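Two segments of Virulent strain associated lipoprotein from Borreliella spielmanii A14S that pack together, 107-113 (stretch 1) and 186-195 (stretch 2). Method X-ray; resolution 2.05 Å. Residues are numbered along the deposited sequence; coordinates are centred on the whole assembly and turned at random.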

ATOM      1  N   ASP A 107      -1.746  -3.935  13.290  1.00 19.96           N
ATOM      2  CA  ASP A 107      -1.019  -2.678  13.183  1.00 19.91           C
ATOM      3  C   ASP A 107      -0.233  -2.659  11.854  1.00 24.00           C
ATOM      4  O   ASP A 107      -0.086  -1.609  11.260  1.00 23.05           O
ATOM      5  CB  ASP A 107      -0.038  -2.482  14.367  1.00 21.86           C
ATOM      6  CG  ASP A 107      -0.746  -1.941  15.630  1.00 27.55           C
ATOM      7  OD1 ASP A 107      -1.974  -1.925  15.644  1.00 30.34           O
ATOM      8  OD2 ASP A 107      -0.104  -1.544  16.613  1.00 30.29           O
ATOM      9  N   ILE A 108       0.330  -3.795  11.443  1.00 18.99           N
ATOM     10  CA  ILE A 108       1.044  -3.852  10.146  1.00 20.29           C
ATOM     11  C   ILE A 108       0.049  -3.688   8.979  1.00 20.04           C
ATOM     12  O   ILE A 108       0.307  -2.882   8.039  1.00 21.50           O
ATOM     13  CB  ILE A 108       1.788  -5.222   9.986  1.00 22.22           C
ATOM     14  CG1 ILE A 108       2.987  -5.280  10.887  1.00 20.70           C
ATOM     15  CG2 ILE A 108       2.186  -5.488   8.539  1.00 21.46           C
ATOM     16  CD1 ILE A 108       4.192  -4.440  10.432  1.00 21.57           C
ATOM     17  N   PHE A 109      -1.035  -4.481   8.984  1.00 18.27           N
ATOM     18  CA  PHE A 109      -1.923  -4.520   7.825  1.00 18.96           C
ATOM     19  C   PHE A 109      -2.781  -3.257   7.768  1.00 20.05           C
ATOM     20  O   PHE A 109      -2.876  -2.614   6.711  1.00 18.74           O
ATOM     21  CB  PHE A 109      -2.773  -5.805   7.746  1.00 20.54           C
ATOM     22  CG  PHE A 109      -2.007  -6.983   7.177  1.00 21.29           C
ATOM     23  CD1 PHE A 109      -1.183  -7.764   7.994  1.00 23.35           C
ATOM     24  CD2 PHE A 109      -2.118  -7.302   5.836  1.00 23.07           C
ATOM     25  CE1 PHE A 109      -0.474  -8.829   7.464  1.00 23.87           C
ATOM     26  CE2 PHE A 109      -1.423  -8.387   5.318  1.00 23.83           C
ATOM     27  CZ  PHE A 109      -0.582  -9.111   6.126  1.00 22.10           C
ATOM     28  N   ASN A 110      -3.351  -2.834   8.881  1.00 21.13           N
ATOM     29  CA  ASN A 110      -4.224  -1.650   8.802  1.00 23.46           C
ATOM     30  C   ASN A 110      -3.451  -0.385   8.377  1.00 22.20           C
ATOM     31  O   ASN A 110      -3.979   0.492   7.644  1.00 21.16           O
ATOM     32  CB  ASN A 110      -4.965  -1.401  10.133  1.00 22.64           C
ATOM     33  CG  ASN A 110      -6.052  -2.432  10.420  1.00 28.78           C
ATOM     34  OD1 ASN A 110      -6.568  -3.153   9.544  1.00 26.72           O
ATOM     35  ND2 ASN A 110      -6.474  -2.463  11.699  1.00 27.52           N
ATOM     36  N   THR A 111      -2.232  -0.276   8.875  1.00 21.97           N
ATOM     37  CA  THR A 111      -1.411   0.880   8.606  1.00 25.37           C
ATOM     38  C   THR A 111      -1.020   0.902   7.123  1.00 22.75           C
ATOM     39  O   THR A 111      -1.153   1.950   6.487  1.00 19.85           O
ATOM     40  CB  THR A 111      -0.172   0.997   9.557  1.00 25.42           C
ATOM     41  OG1 THR A 111      -0.589   0.994  10.904  1.00 24.93           O
ATOM     42  CG2 THR A 111       0.532   2.316   9.350  1.00 28.38           C
ATOM     43  N   SER A 112      -0.611  -0.260   6.591  1.00 21.41           N
ATOM     44  CA  SER A 112      -0.109  -0.431   5.236  1.00 21.08           C
ATOM     45  C   SER A 112      -1.218  -0.180   4.251  1.00 21.73           C
ATOM     46  O   SER A 112      -1.032   0.508   3.240  1.00 22.94           O
ATOM     47  CB  SER A 112       0.363  -1.933   5.002  1.00 21.56           C
ATOM     48  OG  SER A 112       1.331  -2.167   5.906  1.00 23.64           O
ATOM     49  N   ILE A 113      -2.388  -0.734   4.543  1.00 20.77           N
ATOM     50  CA  ILE A 113      -3.513  -0.644   3.650  1.00 21.99           C
ATOM     51  C   ILE A 113      -4.105   0.770   3.669  1.00 21.92           C
ATOM     52  O   ILE A 113      -4.672   1.205   2.687  1.00 20.74           O
ATOM     53  CB  ILE A 113      -4.525  -1.784   3.977  1.00 23.76           C
ATOM     54  CG1 ILE A 113      -4.183  -3.032   3.181  1.00 24.36           C
ATOM     55  CG2 ILE A 113      -5.945  -1.374   3.821  1.00 28.57           C
ATOM     56  CD1 ILE A 113      -2.908  -3.711   3.664  1.00 30.31           C
ATOM     57  N   HIS A 186      11.511  -5.956  16.484  1.00 30.11           N
ATOM     58  CA  HIS A 186      11.788  -5.500  15.126  1.00 30.43           C
ATOM     59  C   HIS A 186      10.485  -5.176  14.370  1.00 27.76           C
ATOM     60  O   HIS A 186      10.381  -4.159  13.696  1.00 26.22           O
ATOM     61  CB  HIS A 186      12.594  -6.606  14.423  1.00 31.66           C
ATOM     62  CG  HIS A 186      12.944  -6.293  13.004  1.00 32.36           C
ATOM     63  ND1 HIS A 186      13.836  -5.295  12.657  1.00 41.35           N
ATOM     64  CD2 HIS A 186      12.561  -6.867  11.847  1.00 32.59           C
ATOM     65  CE1 HIS A 186      13.979  -5.273  11.339  1.00 39.57           C
ATOM     66  NE2 HIS A 186      13.201  -6.206  10.827  1.00 32.51           N
ATOM     67  N   VAL A 187       9.497  -6.046  14.451  1.00 26.35           N
ATOM     68  CA  VAL A 187       8.218  -5.769  13.780  1.00 24.87           C
ATOM     69  C   VAL A 187       7.535  -4.479  14.326  1.00 28.72           C
ATOM     70  O   VAL A 187       6.886  -3.717  13.546  1.00 26.40           O
ATOM     71  CB  VAL A 187       7.325  -7.002  13.759  1.00 25.02           C
ATOM     72  CG1 VAL A 187       5.914  -6.701  13.248  1.00 23.99           C
ATOM     73  CG2 VAL A 187       7.949  -8.023  12.807  1.00 26.35           C
ATOM     74  N   LYS A 188       7.702  -4.209  15.628  1.00 29.95           N
ATOM     75  CA  LYS A 188       7.233  -2.942  16.222  1.00 35.11           C
ATOM     76  C   LYS A 188       7.825  -1.713  15.619  1.00 31.26           C
ATOM     77  O   LYS A 188       7.096  -0.716  15.447  1.00 35.01           O
ATOM     78  CB  LYS A 188       7.562  -2.857  17.704  1.00 37.47           C
ATOM     79  CG  LYS A 188       6.652  -3.665  18.523  1.00 37.29           C
ATOM     80  CD  LYS A 188       5.297  -3.032  18.589  1.00 36.90           C
ATOM     81  CE  LYS A 188       4.563  -3.480  19.850  1.00 32.55           C
ATOM     82  NZ  LYS A 188       3.138  -3.684  19.559  1.00 28.38           N
ATOM     83  N   GLU A 189       9.143  -1.752  15.402  1.00 31.66           N
ATOM     84  CA  GLU A 189       9.882  -0.685  14.718  1.00 35.32           C
ATOM     85  C   GLU A 189       9.377  -0.487  13.284  1.00 36.47           C
ATOM     86  O   GLU A 189       9.373   0.637  12.789  1.00 33.01           O
ATOM     87  CB  GLU A 189      11.384  -0.981  14.579  1.00 38.95           C
ATOM     88  CG  GLU A 189      12.318  -0.626  15.710  1.00 49.56           C
ATOM     89  CD  GLU A 189      11.996   0.705  16.376  1.00 55.29           C
ATOM     90  OE1 GLU A 189      11.769   1.718  15.671  1.00 56.99           O
ATOM     91  OE2 GLU A 189      11.968   0.707  17.622  1.00 49.18           O
ATOM     92  N   ILE A 190       9.052  -1.587  12.589  1.00 29.52           N
ATOM     93  CA  ILE A 190       8.440  -1.466  11.252  1.00 26.43           C
ATOM     94  C   ILE A 190       7.087  -0.764  11.348  1.00 28.32           C
ATOM     95  O   ILE A 190       6.796   0.148  10.517  1.00 25.30           O
ATOM     96  CB  ILE A 190       8.380  -2.822  10.548  1.00 25.49           C
ATOM     97  CG1 ILE A 190       9.794  -3.303  10.294  1.00 25.33           C
ATOM     98  CG2 ILE A 190       7.637  -2.739   9.234  1.00 25.48           C
ATOM     99  CD1 ILE A 190       9.888  -4.715   9.735  1.00 26.23           C
ATOM    100  N   VAL A 191       6.287  -1.124  12.365  1.00 24.47           N
ATOM    101  CA  VAL A 191       4.993  -0.499  12.556  1.00 27.87           C
ATOM    102  C   VAL A 191       5.185   1.007  12.708  1.00 29.19           C
ATOM    103  O   VAL A 191       4.542   1.794  12.040  1.00 30.67           O
ATOM    104  CB  VAL A 191       4.197  -1.097  13.733  1.00 27.65           C
ATOM    105  CG1 VAL A 191       2.961  -0.261  14.064  1.00 29.49           C
ATOM    106  CG2 VAL A 191       3.744  -2.459  13.368  1.00 26.86           C
ATOM    107  N   LYS A 192       6.131   1.394  13.535  1.00 32.59           N
ATOM    108  CA  LYS A 192       6.501   2.806  13.670  1.00 36.48           C
ATOM    109  C   LYS A 192       6.860   3.515  12.343  1.00 36.86           C
ATOM    110  O   LYS A 192       6.319   4.566  12.047  1.00 33.59           O
ATOM    111  CB  LYS A 192       7.647   2.968  14.673  1.00 37.98           C
ATOM    112  CG  LYS A 192       7.550   4.275  15.460  1.00 44.92           C
ATOM    113  CD  LYS A 192       6.164   4.586  16.008  1.00 48.57           C
ATOM    114  CE  LYS A 192       6.110   5.949  16.704  1.00 51.69           C
ATOM    115  NZ  LYS A 192       6.203   7.109  15.755  1.00 53.45           N
ATOM    116  N   GLN A 193       7.753   2.928  11.558  1.00 35.64           N
ATOM    117  CA  GLN A 193       8.053   3.418  10.243  1.00 42.03           C
ATOM    118  C   GLN A 193       6.856   3.466   9.264  1.00 35.86           C
ATOM    119  O   GLN A 193       6.723   4.455   8.534  1.00 33.30           O
ATOM    120  CB  GLN A 193       9.214   2.644   9.649  1.00 47.97           C
ATOM    121  CG  GLN A 193      10.543   2.962  10.307  1.00 58.82           C
ATOM    122  CD  GLN A 193      11.040   4.388  10.005  1.00 69.73           C
ATOM    123  OE1 GLN A 193      10.314   5.378  10.192  1.00 83.00           O
ATOM    124  NE2 GLN A 193      12.298   4.500   9.563  1.00 72.52           N
ATOM    125  N   ILE A 194       5.991   2.450   9.274  1.00 28.37           N
ATOM    126  CA  ILE A 194       4.862   2.423   8.340  1.00 26.63           C
ATOM    127  C   ILE A 194       3.967   3.531   8.740  1.00 23.75           C
ATOM    128  O   ILE A 194       3.390   4.159   7.879  1.00 22.29           O
ATOM    129  CB  ILE A 194       3.990   1.154   8.354  1.00 29.39           C
ATOM    130  CG1 ILE A 194       4.742  -0.080   7.992  1.00 32.23           C
ATOM    131  CG2 ILE A 194       2.847   1.230   7.306  1.00 31.43           C
ATOM    132  CD1 ILE A 194       3.844  -1.252   8.291  1.00 31.20           C
ATOM    133  N   LYS A 195       3.768   3.714  10.055  1.00 23.19           N
ATOM    134  CA  LYS A 195       2.793   4.650  10.560  1.00 26.14           C
ATOM    135  C   LYS A 195       3.226   6.085  10.189  1.00 26.55           C
ATOM    136  O   LYS A 195       2.380   6.891   9.813  1.00 25.27           O
ATOM    137  CB  LYS A 195       2.653   4.508  12.075  1.00 29.36           C
ATOM    138  CG  LYS A 195       1.573   5.370  12.684  1.00 31.22           C
ATOM    139  CD  LYS A 195       0.194   4.832  12.320  1.00 33.11           C
ATOM    140  CE  LYS A 195      -0.931   5.640  12.902  1.00 34.21           C
ATOM    141  NZ  LYS A 195      -1.336   6.792  12.068  1.00 34.75           N
TER
HETATM  142  O   HOH W   1       2.274  -1.967  17.677  1.00 35.98           O

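Two helical segments, far apart in sequence, lie side by side and run in nearly the same direction, their axes inclined by 17° and 9.4 Å apart at closest approach. No hydrogen bond passes directly from one to the other; the contact rests mainly on the fit of side chains, and 398 Å² of surface, both sides summed, is buried between the stretches.

The principal bump is Ile-108. Its CA-to-CB bond points sideways, but with chi1 and chi2 both in the m well the chain bends so that its end comes nearer the second helix. There CD1 enters a hollow formed by Val-187, Ile-190, Val-191 and Ile-194, a classic knob in a hole. The fit is even: Ile-108 CD1 lies 3.6 Å from Val-191 CG2, 3.9 Å from Ile-194 CD1, and 4.0 Å from both Val-187 CG1 and Ile-190 CG2. The spacing of these four residues, i, i+3, i+4 and i+7, is what places them around one pocket on a helix surface. Isoleucine suits the knob because its longer branch can reach across, while Val-187, Ile-190 and Val-191 offer methyl groups held close to their own backbone, and Ile-194 closes the hollow with the end of its longer branch.

One turn further on, Thr-111 points toward the second helix. Its methyl fills the space beside Ile-194 and Lys-195, with Thr-111 CG2 only 3.3 Å from Ile-194 CG2, a tight contact, and 3.5 Å from Lys-195 CA. A short side chain suits this place, for the Thr-111 methyl already lies close against the second helix, near the Lys-195 backbone. The hydroxyl need not go unsatisfied in this buried place, since Thr-111 OG1 donates to Asp-107 O at 2.7 Å. Ser-112 solves the same problem in the same way: OG donates to Ile-108 O at a very short 2.5 Å. That leaves Ser-112 OG 3.6 Å from Ile-194 CD1, a packing contact beside the long branch of the isoleucine. Ile-194 thus meets three residues of the first helix: CD1 reaches Ile-108 and Ser-112, and CG2 lies against Thr-111 and also near Ser-112.

The margins are more polar. Asp-107 packs its CB 3.7 Å from Val-191 CG1, and its exposed carboxylate is joined to the second helix through water 1, which donates to Asp-107 OD2 at 2.6 Å and accepts from Lys-188 NZ at 2.7 Å. Although Lys-188 starts away from the first helix, its long chain brings its end nearer. Lys-195 lends its aliphatic part to the packing, CD lying 3.9 Å from Thr-111 CG2, while its ammonium group is hydrogen-bonded elsewhere in the structure.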